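Local atomic coordinates of protein with a SET domain within carboxy region (Cryptosporidium parvum, PDB entry 4LDG), a protein that probably methylates a lysine of histone H4 through the SET domain in its carboxy-terminal part. Residues L141-A146 with C151-S156; Y33-R36 with E40-T43; K129-N134 with D161-E166; L243-K248 with L257-G262; M194-A199 with N203-A208. One frame throughout, in Å; residues are numbered along the deposited sequence.

Contact 1: L141-A146 with C151-S156; sequences LIKKDA and CVIAGS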
# COMPACT_ATOMS: atom_id res chain seq x y z
N LEU A 141 -3.85 -6.16 8.30
CA LEU A 141 -4.30 -7.56 8.39
C LEU A 141 -5.55 -7.79 7.55
O LEU A 141 -6.33 -6.85 7.30
CB LEU A 141 -4.62 -7.91 9.84
CG LEU A 141 -3.44 -7.71 10.77
CD1 LEU A 141 -3.92 -7.81 12.20
CD2 LEU A 141 -2.37 -8.76 10.49
N ILE A 142 -5.73 -9.03 7.12
CA ILE A 142 -6.95 -9.46 6.43
C ILE A 142 -7.91 -10.16 7.41
O ILE A 142 -7.49 -11.00 8.20
CB ILE A 142 -6.64 -10.48 5.34
CG1 ILE A 142 -5.74 -9.89 4.27
CG2 ILE A 142 -7.93 -10.99 4.68
CD1 ILE A 142 -5.25 -10.95 3.30
N LYS A 143 -9.19 -9.82 7.33
CA LYS A 143 -10.24 -10.52 8.06
C LYS A 143 -11.25 -11.07 7.07
O LYS A 143 -11.60 -10.38 6.11
CB LYS A 143 -10.98 -9.58 8.99
CG LYS A 143 -10.16 -9.07 10.15
CD LYS A 143 -10.93 -8.01 10.92
CE LYS A 143 -11.99 -8.61 11.85
NZ LYS A 143 -12.73 -7.54 12.58
N LYS A 144 -11.69 -12.31 7.30
CA LYS A 144 -12.84 -12.88 6.61
C LYS A 144 -14.01 -12.81 7.57
O LYS A 144 -13.84 -12.49 8.74
CB LYS A 144 -12.57 -14.33 6.16
N ASP A 145 -15.21 -13.10 7.07
CA ASP A 145 -16.43 -12.82 7.82
C ASP A 145 -17.63 -13.32 7.00
O ASP A 145 -17.57 -13.33 5.77
CB ASP A 145 -16.54 -11.30 8.07
CG ASP A 145 -17.72 -10.91 8.95
OD1 ASP A 145 -18.19 -11.76 9.74
OD2 ASP A 145 -18.17 -9.75 8.86
N ALA A 146 -18.69 -13.75 7.68
CA ALA A 146 -19.96 -14.11 7.02
C ALA A 146 -20.74 -12.86 6.59
O ALA A 146 -21.52 -12.91 5.64
CB ALA A 146 -20.80 -14.98 7.93
N CYS A 151 -11.84 -8.39 4.29
CA CYS A 151 -11.50 -6.97 4.40
C CYS A 151 -10.08 -6.74 4.93
O CYS A 151 -9.42 -7.66 5.37
CB CYS A 151 -12.52 -6.25 5.26
SG CYS A 151 -12.45 -6.80 6.95
N VAL A 152 -9.62 -5.49 4.85
CA VAL A 152 -8.28 -5.13 5.23
C VAL A 152 -8.41 -4.12 6.36
O VAL A 152 -9.14 -3.13 6.25
CB VAL A 152 -7.50 -4.55 4.03
CG1 VAL A 152 -6.08 -4.22 4.42
CG2 VAL A 152 -7.48 -5.55 2.87
N ILE A 153 -7.73 -4.40 7.46
CA ILE A 153 -7.77 -3.54 8.62
C ILE A 153 -6.38 -3.08 8.98
O ILE A 153 -5.37 -3.74 8.64
CB ILE A 153 -8.37 -4.26 9.84
CG1 ILE A 153 -7.57 -5.53 10.18
CG2 ILE A 153 -9.84 -4.61 9.63
CD1 ILE A 153 -7.85 -6.09 11.58
N ALA A 154 -6.33 -1.97 9.71
CA ALA A 154 -5.09 -1.48 10.27
C ALA A 154 -4.68 -2.40 11.42
O ALA A 154 -5.49 -2.68 12.29
CB ALA A 154 -5.27 -0.06 10.79
N GLY A 155 -3.44 -2.89 11.38
CA GLY A 155 -2.86 -3.68 12.45
C GLY A 155 -2.31 -2.84 13.57
O GLY A 155 -2.05 -3.34 14.66
N SER A 156 -2.12 -1.55 13.32
CA SER A 156 -1.77 -0.58 14.36
C SER A 156 -2.06 0.80 13.81
O SER A 156 -2.50 0.92 12.65
CB SER A 156 -0.30 -0.69 14.74
OG SER A 156 0.47 -0.46 13.59

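Contact 2: Y33-R36 with E40-T43; sequences YFER and EYFT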
# COMPACT_ATOMS: atom_id res chain seq x y z
N TYR A 33 8.91 -3.27 18.67
CA TYR A 33 8.91 -1.83 18.39
C TYR A 33 7.62 -1.16 18.87
O TYR A 33 7.68 -0.09 19.45
CB TYR A 33 9.17 -1.55 16.89
CG TYR A 33 8.87 -0.12 16.49
CD1 TYR A 33 9.85 0.87 16.53
CD2 TYR A 33 7.59 0.25 16.09
CE1 TYR A 33 9.57 2.18 16.18
CE2 TYR A 33 7.30 1.56 15.75
CZ TYR A 33 8.28 2.52 15.79
OH TYR A 33 7.97 3.81 15.44
N PHE A 34 6.46 -1.78 18.64
CA PHE A 34 5.18 -1.21 19.15
C PHE A 34 5.19 -1.12 20.68
O PHE A 34 4.77 -0.11 21.26
CB PHE A 34 3.96 -2.02 18.68
CG PHE A 34 3.74 -2.01 17.18
CD1 PHE A 34 3.93 -0.86 16.43
CD2 PHE A 34 3.33 -3.17 16.52
CE1 PHE A 34 3.75 -0.86 15.05
CE2 PHE A 34 3.15 -3.18 15.15
CZ PHE A 34 3.36 -2.03 14.41
N GLU A 35 5.69 -2.15 21.34
CA GLU A 35 5.70 -2.18 22.80
C GLU A 35 6.66 -1.15 23.38
O GLU A 35 6.27 -0.40 24.26
CB GLU A 35 5.99 -3.58 23.33
CG GLU A 35 4.71 -4.41 23.44
CD GLU A 35 4.94 -5.85 23.87
OE1 GLU A 35 6.12 -6.24 24.08
OE2 GLU A 35 3.93 -6.58 23.99
N ARG A 36 7.88 -1.08 22.86
CA ARG A 36 8.81 -0.02 23.25
C ARG A 36 8.25 1.38 23.10
O ARG A 36 8.55 2.25 23.90
CB ARG A 36 10.12 -0.12 22.49
CG ARG A 36 11.20 -0.85 23.26
CD ARG A 36 12.52 -0.85 22.51
NE ARG A 36 12.41 -1.55 21.23
CZ ARG A 36 13.32 -2.38 20.72
NH1 ARG A 36 14.46 -2.65 21.37
NH2 ARG A 36 13.09 -2.94 19.54
N GLU A 40 -0.49 0.99 20.35
CA GLU A 40 -1.49 -0.08 20.29
C GLU A 40 -1.41 -0.86 18.95
O GLU A 40 -1.38 -0.26 17.87
CB GLU A 40 -2.91 0.48 20.46
CG GLU A 40 -3.89 -0.55 21.01
CD GLU A 40 -5.37 -0.21 20.79
OE1 GLU A 40 -6.21 -0.97 21.31
OE2 GLU A 40 -5.71 0.78 20.09
N TYR A 41 -1.36 -2.19 19.06
CA TYR A 41 -1.41 -3.08 17.90
C TYR A 41 -2.57 -4.08 18.07
O TYR A 41 -3.08 -4.24 19.17
CB TYR A 41 -0.09 -3.80 17.71
CG TYR A 41 0.37 -4.59 18.93
CD1 TYR A 41 0.11 -5.95 19.04
CD2 TYR A 41 1.08 -3.97 19.95
CE1 TYR A 41 0.54 -6.67 20.16
CE2 TYR A 41 1.51 -4.69 21.07
CZ TYR A 41 1.24 -6.03 21.16
OH TYR A 41 1.67 -6.75 22.25
N PHE A 42 -2.97 -4.76 16.99
CA PHE A 42 -4.15 -5.65 17.02
C PHE A 42 -3.84 -6.95 17.76
O PHE A 42 -2.73 -7.44 17.71
CB PHE A 42 -4.59 -5.96 15.59
CG PHE A 42 -6.00 -6.49 15.48
CD1 PHE A 42 -7.09 -5.64 15.56
CD2 PHE A 42 -6.23 -7.84 15.25
CE1 PHE A 42 -8.38 -6.12 15.44
CE2 PHE A 42 -7.52 -8.33 15.13
CZ PHE A 42 -8.60 -7.47 15.22
N THR A 43 -4.84 -7.50 18.46
CA THR A 43 -4.71 -8.78 19.16
C THR A 43 -5.95 -9.65 18.95
O THR A 43 -7.03 -9.29 19.41
CB THR A 43 -4.47 -8.58 20.67
OG1 THR A 43 -5.36 -7.57 21.16
CG2 THR A 43 -3.05 -8.13 20.94

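Contact 3: K129-N134 with D161-E166; sequences KYCILN and DDFVLE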
# COMPACT_ATOMS: atom_id res chain seq x y z
N LYS A 129 8.89 7.43 -2.09
CA LYS A 129 9.83 6.77 -2.97
C LYS A 129 10.66 5.75 -2.19
O LYS A 129 10.82 4.60 -2.63
CB LYS A 129 10.74 7.81 -3.63
CG LYS A 129 11.74 7.22 -4.61
CD LYS A 129 12.32 8.27 -5.55
CE LYS A 129 13.47 7.64 -6.31
NZ LYS A 129 13.95 8.42 -7.50
N TYR A 130 11.16 6.14 -1.03
CA TYR A 130 11.93 5.20 -0.23
C TYR A 130 11.09 4.00 0.20
O TYR A 130 11.57 2.87 0.16
CB TYR A 130 12.54 5.90 1.00
CG TYR A 130 13.51 5.03 1.77
CD1 TYR A 130 14.88 5.02 1.47
CD2 TYR A 130 13.07 4.22 2.80
CE1 TYR A 130 15.77 4.26 2.18
CE2 TYR A 130 13.94 3.42 3.51
CZ TYR A 130 15.30 3.44 3.19
OH TYR A 130 16.16 2.64 3.91
N CYS A 131 9.86 4.22 0.66
CA CYS A 131 9.00 3.08 1.09
C CYS A 131 8.64 2.16 -0.09
O CYS A 131 8.64 0.93 0.03
CB CYS A 131 7.72 3.58 1.72
SG CYS A 131 7.92 4.58 3.21
N ILE A 132 8.37 2.75 -1.24
CA ILE A 132 8.03 1.95 -2.41
C ILE A 132 9.17 0.99 -2.75
O ILE A 132 8.95 -0.19 -2.96
CB ILE A 132 7.70 2.82 -3.63
CG1 ILE A 132 6.36 3.49 -3.41
CG2 ILE A 132 7.61 1.94 -4.88
CD1 ILE A 132 6.03 4.55 -4.44
N LEU A 133 10.39 1.52 -2.80
CA LEU A 133 11.53 0.75 -3.31
C LEU A 133 12.16 -0.19 -2.28
O LEU A 133 12.74 -1.18 -2.66
CB LEU A 133 12.59 1.69 -3.88
CG LEU A 133 12.19 2.36 -5.20
CD1 LEU A 133 13.12 3.48 -5.55
CD2 LEU A 133 12.14 1.35 -6.34
N ASN A 134 12.03 0.12 -0.99
CA ASN A 134 12.56 -0.77 0.05
C ASN A 134 11.47 -1.58 0.75
O ASN A 134 11.72 -2.16 1.78
CB ASN A 134 13.35 0.06 1.08
CG ASN A 134 14.55 0.72 0.46
OD1 ASN A 134 15.47 0.04 0.03
ND2 ASN A 134 14.53 2.04 0.37
N ASP A 161 -1.27 10.72 6.26
CA ASP A 161 -0.23 10.84 5.24
C ASP A 161 0.82 9.72 5.19
O ASP A 161 1.66 9.73 4.29
CB ASP A 161 0.47 12.22 5.27
CG ASP A 161 -0.40 13.31 4.70
OD1 ASP A 161 -1.19 13.03 3.78
OD2 ASP A 161 -0.30 14.47 5.17
N ASP A 162 0.76 8.77 6.13
CA ASP A 162 1.63 7.60 6.04
C ASP A 162 1.41 6.93 4.70
O ASP A 162 0.30 7.01 4.11
CB ASP A 162 1.37 6.57 7.13
CG ASP A 162 1.99 6.94 8.47
OD1 ASP A 162 2.67 8.00 8.60
OD2 ASP A 162 1.81 6.13 9.42
N PHE A 163 2.49 6.34 4.20
CA PHE A 163 2.46 5.33 3.13
C PHE A 163 1.68 4.15 3.68
O PHE A 163 2.04 3.62 4.73
CB PHE A 163 3.87 4.90 2.74
CG PHE A 163 3.93 4.01 1.53
CD1 PHE A 163 4.03 4.56 0.26
CD2 PHE A 163 3.91 2.62 1.66
CE1 PHE A 163 4.07 3.74 -0.87
CE2 PHE A 163 3.95 1.79 0.54
CZ PHE A 163 4.01 2.35 -0.73
N VAL A 164 0.63 3.71 2.98
CA VAL A 164 -0.11 2.52 3.46
C VAL A 164 0.36 1.24 2.76
O VAL A 164 0.96 0.35 3.39
CB VAL A 164 -1.63 2.78 3.37
CG1 VAL A 164 -2.44 1.57 3.82
CG2 VAL A 164 -1.99 3.98 4.24
N LEU A 165 0.13 1.16 1.46
CA LEU A 165 0.45 -0.04 0.69
C LEU A 165 0.60 0.36 -0.74
O LEU A 165 -0.04 1.34 -1.19
CB LEU A 165 -0.72 -1.04 0.73
CG LEU A 165 -1.03 -1.80 2.01
CD1 LEU A 165 -2.40 -2.46 1.87
CD2 LEU A 165 0.03 -2.84 2.34
N GLU A 166 1.38 -0.40 -1.50
CA GLU A 166 1.43 -0.17 -2.93
C GLU A 166 0.30 -0.97 -3.53
O GLU A 166 0.01 -2.05 -3.05
CB GLU A 166 2.77 -0.59 -3.53
CG GLU A 166 2.86 -0.34 -5.03
CD GLU A 166 4.16 -0.75 -5.68
OE1 GLU A 166 5.11 -1.14 -4.96
OE2 GLU A 166 4.24 -0.67 -6.92
O HOH W 1 6.52 -1.39 -2.66

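Contact 4: L243-K248 with L257-G262; sequences LFFVSK and LLFDYG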
# COMPACT_ATOMS: atom_id res chain seq x y z
N LEU A 243 1.74 2.91 -8.14
CA LEU A 243 0.50 3.41 -7.57
C LEU A 243 0.42 2.92 -6.13
O LEU A 243 0.62 1.71 -5.86
CB LEU A 243 -0.68 2.89 -8.40
CG LEU A 243 -2.15 3.18 -7.98
CD1 LEU A 243 -2.48 4.66 -8.12
CD2 LEU A 243 -3.09 2.35 -8.84
N PHE A 244 0.09 3.84 -5.21
CA PHE A 244 0.06 3.52 -3.80
C PHE A 244 -0.98 4.31 -3.04
O PHE A 244 -1.47 5.38 -3.50
CB PHE A 244 1.45 3.71 -3.12
CG PHE A 244 1.98 5.14 -3.13
CD1 PHE A 244 1.91 5.94 -2.01
CD2 PHE A 244 2.56 5.66 -4.27
CE1 PHE A 244 2.40 7.25 -2.04
CE2 PHE A 244 3.04 6.96 -4.31
CZ PHE A 244 2.97 7.76 -3.19
N PHE A 245 -1.31 3.76 -1.87
CA PHE A 245 -2.29 4.36 -0.97
C PHE A 245 -1.59 5.14 0.13
O PHE A 245 -0.55 4.72 0.63
CB PHE A 245 -3.10 3.27 -0.33
CG PHE A 245 -4.03 2.57 -1.28
CD1 PHE A 245 -5.08 3.23 -1.84
CD2 PHE A 245 -3.86 1.21 -1.56
CE1 PHE A 245 -5.96 2.57 -2.67
CE2 PHE A 245 -4.72 0.55 -2.39
CZ PHE A 245 -5.78 1.23 -2.94
N VAL A 246 -2.15 6.29 0.47
CA VAL A 246 -1.76 6.99 1.69
C VAL A 246 -3.02 7.29 2.48
O VAL A 246 -4.09 7.39 1.92
CB VAL A 246 -0.99 8.29 1.41
CG1 VAL A 246 0.27 7.98 0.63
CG2 VAL A 246 -1.83 9.28 0.64
N SER A 247 -2.88 7.41 3.80
CA SER A 247 -4.02 7.64 4.66
C SER A 247 -4.49 9.08 4.57
O SER A 247 -3.69 9.99 4.45
CB SER A 247 -3.65 7.32 6.10
OG SER A 247 -2.54 8.11 6.50
N LYS A 248 -5.80 9.30 4.67
CA LYS A 248 -6.36 10.64 4.66
C LYS A 248 -6.39 11.24 6.04
O LYS A 248 -6.61 12.43 6.21
CB LYS A 248 -7.80 10.61 4.19
CG LYS A 248 -8.00 9.98 2.83
CD LYS A 248 -9.47 10.11 2.47
CE LYS A 248 -9.88 11.57 2.43
NZ LYS A 248 -11.07 11.66 1.56
N LEU A 257 -9.68 -0.50 6.27
CA LEU A 257 -9.23 0.44 5.25
C LEU A 257 -10.30 0.50 4.17
O LEU A 257 -10.80 -0.53 3.70
CB LEU A 257 -7.92 0.00 4.62
CG LEU A 257 -6.75 -0.27 5.56
CD1 LEU A 257 -5.47 -0.47 4.77
CD2 LEU A 257 -6.59 0.85 6.56
N LEU A 258 -10.64 1.71 3.78
CA LEU A 258 -11.65 1.95 2.76
C LEU A 258 -11.18 2.99 1.75
O LEU A 258 -10.53 3.95 2.11
CB LEU A 258 -12.98 2.37 3.39
CG LEU A 258 -13.67 1.31 4.27
CD1 LEU A 258 -14.83 1.87 5.10
CD2 LEU A 258 -14.14 0.15 3.40
N PHE A 259 -11.54 2.77 0.49
CA PHE A 259 -11.11 3.55 -0.61
C PHE A 259 -12.30 3.82 -1.53
O PHE A 259 -13.10 2.92 -1.81
CB PHE A 259 -10.03 2.77 -1.38
CG PHE A 259 -9.53 3.47 -2.58
CD1 PHE A 259 -8.91 4.70 -2.47
CD2 PHE A 259 -9.70 2.92 -3.84
CE1 PHE A 259 -8.48 5.38 -3.62
CE2 PHE A 259 -9.26 3.58 -4.97
CZ PHE A 259 -8.63 4.81 -4.86
N ASP A 260 -12.40 5.05 -2.03
CA ASP A 260 -13.40 5.39 -3.02
C ASP A 260 -12.83 5.08 -4.39
O ASP A 260 -12.03 5.84 -4.91
CB ASP A 260 -13.74 6.88 -2.94
CG ASP A 260 -14.77 7.30 -3.98
OD1 ASP A 260 -15.18 6.45 -4.78
OD2 ASP A 260 -15.17 8.48 -4.00
N TYR A 261 -13.22 3.95 -4.96
CA TYR A 261 -12.76 3.56 -6.28
C TYR A 261 -13.40 4.33 -7.44
O TYR A 261 -13.11 4.02 -8.58
CB TYR A 261 -12.99 2.09 -6.53
CG TYR A 261 -12.12 1.13 -5.74
CD1 TYR A 261 -10.99 0.56 -6.32
CD2 TYR A 261 -12.44 0.75 -4.45
CE1 TYR A 261 -10.21 -0.36 -5.62
CE2 TYR A 261 -11.67 -0.16 -3.76
CZ TYR A 261 -10.54 -0.72 -4.36
OH TYR A 261 -9.74 -1.61 -3.68
N GLY A 262 -14.25 5.32 -7.17
CA GLY A 262 -14.96 6.02 -8.24
C GLY A 262 -14.38 7.35 -8.69
O GLY A 262 -14.92 8.00 -9.58

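Contact 5: M194-A199 with N203-A208; sequences MYYFKA and NYCIDA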
# COMPACT_ATOMS: atom_id res chain seq x y z
N MET A 194 -8.79 -4.89 -11.33
CA MET A 194 -8.03 -4.08 -12.26
C MET A 194 -8.24 -2.63 -11.91
O MET A 194 -9.35 -2.22 -11.52
CB MET A 194 -8.46 -4.34 -13.70
CG MET A 194 -8.24 -5.76 -14.16
SD MET A 194 -8.64 -6.10 -15.89
CE MET A 194 -7.43 -5.17 -16.79
N TYR A 195 -7.18 -1.86 -12.05
CA TYR A 195 -7.22 -0.46 -11.71
C TYR A 195 -6.70 0.37 -12.89
O TYR A 195 -5.47 0.46 -13.12
CB TYR A 195 -6.42 -0.21 -10.44
CG TYR A 195 -6.67 1.13 -9.86
CD1 TYR A 195 -7.45 1.26 -8.73
CD2 TYR A 195 -6.20 2.28 -10.45
CE1 TYR A 195 -7.72 2.51 -8.20
CE2 TYR A 195 -6.46 3.53 -9.93
CZ TYR A 195 -7.23 3.64 -8.81
OH TYR A 195 -7.52 4.87 -8.26
N TYR A 196 -7.63 0.98 -13.61
CA TYR A 196 -7.34 1.97 -14.66
C TYR A 196 -7.10 3.33 -14.03
O TYR A 196 -7.89 3.76 -13.19
CB TYR A 196 -8.50 2.12 -15.66
CG TYR A 196 -8.78 0.88 -16.52
CD1 TYR A 196 -8.02 0.60 -17.67
CD2 TYR A 196 -9.77 -0.03 -16.17
CE1 TYR A 196 -8.25 -0.53 -18.43
CE2 TYR A 196 -10.01 -1.15 -16.96
CZ TYR A 196 -9.25 -1.40 -18.09
OH TYR A 196 -9.49 -2.52 -18.87
N PHE A 197 -6.03 4.01 -14.47
CA PHE A 197 -5.67 5.37 -14.07
C PHE A 197 -4.85 6.08 -15.15
O PHE A 197 -4.32 5.45 -16.09
CB PHE A 197 -4.86 5.38 -12.75
CG PHE A 197 -3.53 4.67 -12.82
CD1 PHE A 197 -2.33 5.38 -12.89
CD2 PHE A 197 -3.46 3.29 -12.78
CE1 PHE A 197 -1.12 4.73 -12.94
CE2 PHE A 197 -2.26 2.62 -12.86
CZ PHE A 197 -1.07 3.35 -12.93
N LYS A 198 -4.76 7.39 -15.01
CA LYS A 198 -3.93 8.23 -15.86
C LYS A 198 -2.80 8.82 -15.02
O LYS A 198 -3.03 9.36 -13.93
CB LYS A 198 -4.78 9.35 -16.45
CG LYS A 198 -4.10 10.14 -17.56
CD LYS A 198 -4.97 11.32 -18.03
CE LYS A 198 -4.89 11.55 -19.54
NZ LYS A 198 -5.70 10.56 -20.33
N ALA A 199 -1.56 8.69 -15.51
CA ALA A 199 -0.40 9.37 -14.90
C ALA A 199 0.60 9.78 -15.98
O ALA A 199 0.81 9.04 -16.94
CB ALA A 199 0.30 8.45 -13.90
N ASN A 203 -2.35 6.61 -20.15
CA ASN A 203 -3.33 5.73 -19.54
C ASN A 203 -2.71 4.40 -19.21
O ASN A 203 -2.02 3.81 -20.04
CB ASN A 203 -4.52 5.49 -20.46
CG ASN A 203 -5.31 6.76 -20.72
OD1 ASN A 203 -5.55 7.57 -19.81
ND2 ASN A 203 -5.72 6.95 -21.96
N TYR A 204 -2.94 3.92 -17.99
CA TYR A 204 -2.40 2.65 -17.56
C TYR A 204 -3.49 1.81 -16.93
O TYR A 204 -4.59 2.29 -16.62
CB TYR A 204 -1.29 2.86 -16.52
CG TYR A 204 -0.02 3.60 -16.99
CD1 TYR A 204 1.08 2.91 -17.47
CD2 TYR A 204 0.09 4.97 -16.87
CE1 TYR A 204 2.25 3.56 -17.86
CE2 TYR A 204 1.25 5.64 -17.25
CZ TYR A 204 2.33 4.94 -17.75
OH TYR A 204 3.48 5.62 -18.12
N CYS A 205 -3.19 0.53 -16.77
CA CYS A 205 -4.03 -0.33 -15.98
C CYS A 205 -3.14 -1.25 -15.15
O CYS A 205 -2.19 -1.81 -15.68
CB CYS A 205 -4.95 -1.15 -16.88
SG CYS A 205 -6.07 -2.19 -15.91
N ILE A 206 -3.44 -1.38 -13.86
CA ILE A 206 -2.79 -2.39 -13.06
C ILE A 206 -3.75 -3.53 -12.84
O ILE A 206 -4.81 -3.35 -12.22
CB ILE A 206 -2.27 -1.85 -11.73
CG1 ILE A 206 -1.07 -0.92 -11.97
CG2 ILE A 206 -1.80 -2.99 -10.85
CD1 ILE A 206 -0.83 0.08 -10.86
N ASP A 207 -3.38 -4.70 -13.38
CA ASP A 207 -4.16 -5.91 -13.21
C ASP A 207 -3.62 -6.73 -12.04
O ASP A 207 -2.60 -7.38 -12.18
CB ASP A 207 -4.13 -6.78 -14.49
CG ASP A 207 -5.02 -8.00 -14.37
OD1 ASP A 207 -5.72 -8.07 -13.35
OD2 ASP A 207 -5.00 -8.89 -15.27
N ALA A 208 -4.33 -6.72 -10.91
CA ALA A 208 -3.98 -7.54 -9.74
C ALA A 208 -4.88 -8.78 -9.57
O ALA A 208 -4.99 -9.34 -8.47
CB ALA A 208 -4.02 -6.66 -8.49

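Contact 1: L141-A146 with C151-S156
Leu141 and Ile153 face each other as an antiparallel hydrogen-bonded pair at the closely packed end of this contact. Their backbones exchange two bonds, of which Ile153 N to Leu141 O is the straighter, 2.8 Å long with 170° at the hydrogen. On the same face of the sheet, Leu141 CB lies 3.8 Å from Ile153 CG1. That branch of Ile153 stands between its own backbone N and carbonyl carbon (chi1 58°), which swings it across toward the neighbouring strand and leaves CG1 only 3.4 Å from Leu141 O. Leu23 of helix 15-36 and Phe42 close over Leu141, making this end part of the interior.

The two strands, 140-143 and 151-154, form a two-stranded antiparallel beta hairpin packed against helix 15-36, and Val152 continues the pairing outward through a backbone bond to Leu257. Between the hydrogen-bonded pairs, Ile142 and Val152 turn to the other face, where Ile142 packs against Leu19 and Leu23.

Toward the hairpin turn the contact becomes more open. Lys143 and Cys151 make the second bonded pair, and Cys151 SG rests 3.7 Å from Lys143 CB. The exposed lysine bends at chi3 (78°) and runs across Ile153 at about a right angle, its CD 3.7 Å from Ile153 CD1. Beyond it the chain through Asp145 and Ala146 is poorly ordered and parts from the other strand.

Contact 2: Y33-R36 with E40-T43
Phe34 and Glu35, on the last turn of helix 15-36, receive Tyr41 from the chain that leaves the helix, turns back within a few residues and lies against the turn it has just left. Segment 40-43 has no regular secondary structure, and side chains make the meeting.

The apolar part belongs to Phe34. Its CD2 comes within 3.7 Å of Tyr41 CB, and its own CB lies 3.7 Å from Tyr41 CD2, so each ring rim is matched with the other's methylene. The approach is oblique on both sides and the rings do not stack. In Tyr41 a chi1 of 56° tucks CG over the backbone and directs the ring back to the helix; the Tyr41 side chain also touches Leu27 and Ile31. Phe34 is buried and also touches Ile39 and Ser156.

The polar part lies nearer solvent, apart from a backbone bond by which Phe42 ties the same loop to Gly155. The outer part of Glu35 is stretched out, its CG 4.0 Å from Tyr41 CE2, and its carboxylate plane is turned 55° from the tyrosine ring. At the far end of that ring, Tyr41 OH donates a 2.9 Å hydrogen bond to Glu35 OE2, reaching the oxygen on its anti side and 32° out of the carboxylate plane.

Contact 3: K129-N134 with D161-E166
Cys131 sits over one face of the Phe163 ring, its CB 4.0 Å from the centroid and only 18° off the ring normal, a CH-pi contact shifted toward the CG side of the ring. The sulfur is turned aside: SG approaches obliquely, 5.0 Å from the centroid, and lies closest to Phe163 CB. Phe163 points its ring at the helix because CG is anti to the backbone N (chi1 -172°). Ile132, one residue along the helix, crosses the phenylalanine at about a right angle, and its CG1 reaches Phe163 CE1 at 3.4 Å, an oblique approach to the outer part of the ring.

At the other end of the strand Glu166 is extended, and Ile132 CG2 lies 4.0 Å from Glu166 OE1. A water lies 2.7 Å from both Ile132 O and Glu166 OE1, bridging the helix backbone to the carboxylate, whose OE2 forms a salt bridge with Arg242.

The ring of Phe163 also meets that of Phe244, and Ile132 continues onto Leu235 and Ile237. Helix 121-134 thus packs across the three-stranded antiparallel sheet of the SET domain, from edge strand 163-166 over central strand 240-247 to strand 230-237.

Contact 4: L243-K248 with L257-G262
Phe245 meets Phe259 through one corner of its ring. From CB, which points toward the facing segment, the side chain leaves with CG anti to the carbonyl carbon (chi1 -70°). CD1 approaches Phe259 CD1 at 4.2 Å, and the next atom out, CE1, makes the main contact. Phe245 CE1 stands 3.6 Å above the plane of the Phe259 ring and over its centre, so that all six ring carbons lie at similar range, the nearest being Phe259 CD1 at 3.6 Å. The Phe245 side chain also touches Ile230 and Thr232 of the adjacent strand, and Tyr167 and Ile221.

The result is a T-shaped pair in which Phe245 gives its edge and Phe259 its face, with centroids 5.0 Å apart and planes at 71°. Phe259 has its own edge directed at Tyr261: Phe259 CD2 stands 3.4 Å above the plane of the Tyr261 ring, over its centre, so the three aromatic residues follow one another edge to face.

Just beyond, Asp260 OD1 accepts a 2.8 Å bond from Gly262 N, an Asx turn that shapes the end of the segment. The cluster joins strand 240-247 to the short strand 258-259, which pairs in parallel with strand 222-223, consistent with the pseudoknot-like core of SET domains.

Contact 5: M194-A199 with N203-A208
A chi1 of 63° in Phe197 tips its ring across to the partner strand, where Tyr204 CB lies over one face, 3.6 Å from Phe197 CZ, and Ile206 CD1 approaches Phe197 CE2 obliquely at 3.5 Å. The Phe197 and Tyr204 rings are almost parallel but displaced so far that there is little stacking. Pro241 and Val234 continue this apolar layer.

On the other face, Cys205 turns SG away from its backbone N and lifts it over Tyr196. The sulfur stands 3.8 Å from the centroid of the Tyr196 ring and 13° off its normal, a sulfur-aromatic contact over the face. Met194, bent at chi3, brings CE to 3.4 Å from Cys205 SG; the methyl comes to the sulfur from the side, roughly at right angles to the direction of the ring. The tyrosine hydroxyl is engaged by Glu182 of helix 175-187. Near the turn, the bent chain of Lys198 carries NZ to within 3.0 Å of Asn203 OD1, a hydrogen bond at the exposed edge.

Backbone bonds join Tyr195 with Ile206 and Phe197 with Tyr204 in both directions; Tyr204 N to Phe197 O is the straightest, at 172°. This is a regular antiparallel beta hairpin, two strands of a three-stranded SET-domain sheet whose Phe197 face lies on strands 230-237 and 240-247 and whose Tyr196 face is covered by helix 175-187.

Contacts 3 and 4 lie nearest the centre of the chain; contact 1 is also buried though further out, and contacts 2 and 5 are only partly buried. Contacts 3 and 4 reach the sheet that contains neighbouring strands 163-166 and 240-247, and both rest on phenylalanine rings, one met by a helix, the other by a second ring. Leu243 and Phe259 of contact 4 pack on Tyr195 of contact 5. Contacts 1 and 5 are hairpins joined by paired backbone bonds and bearing exposed lysines, contact 5 with much more side-chain packing. Contact 2, with its side-chain hydrogen bond toward solvent, joins contact 1 through Phe42 and Gly155; contact 1 connects to contact 4 through Val152 and Leu257.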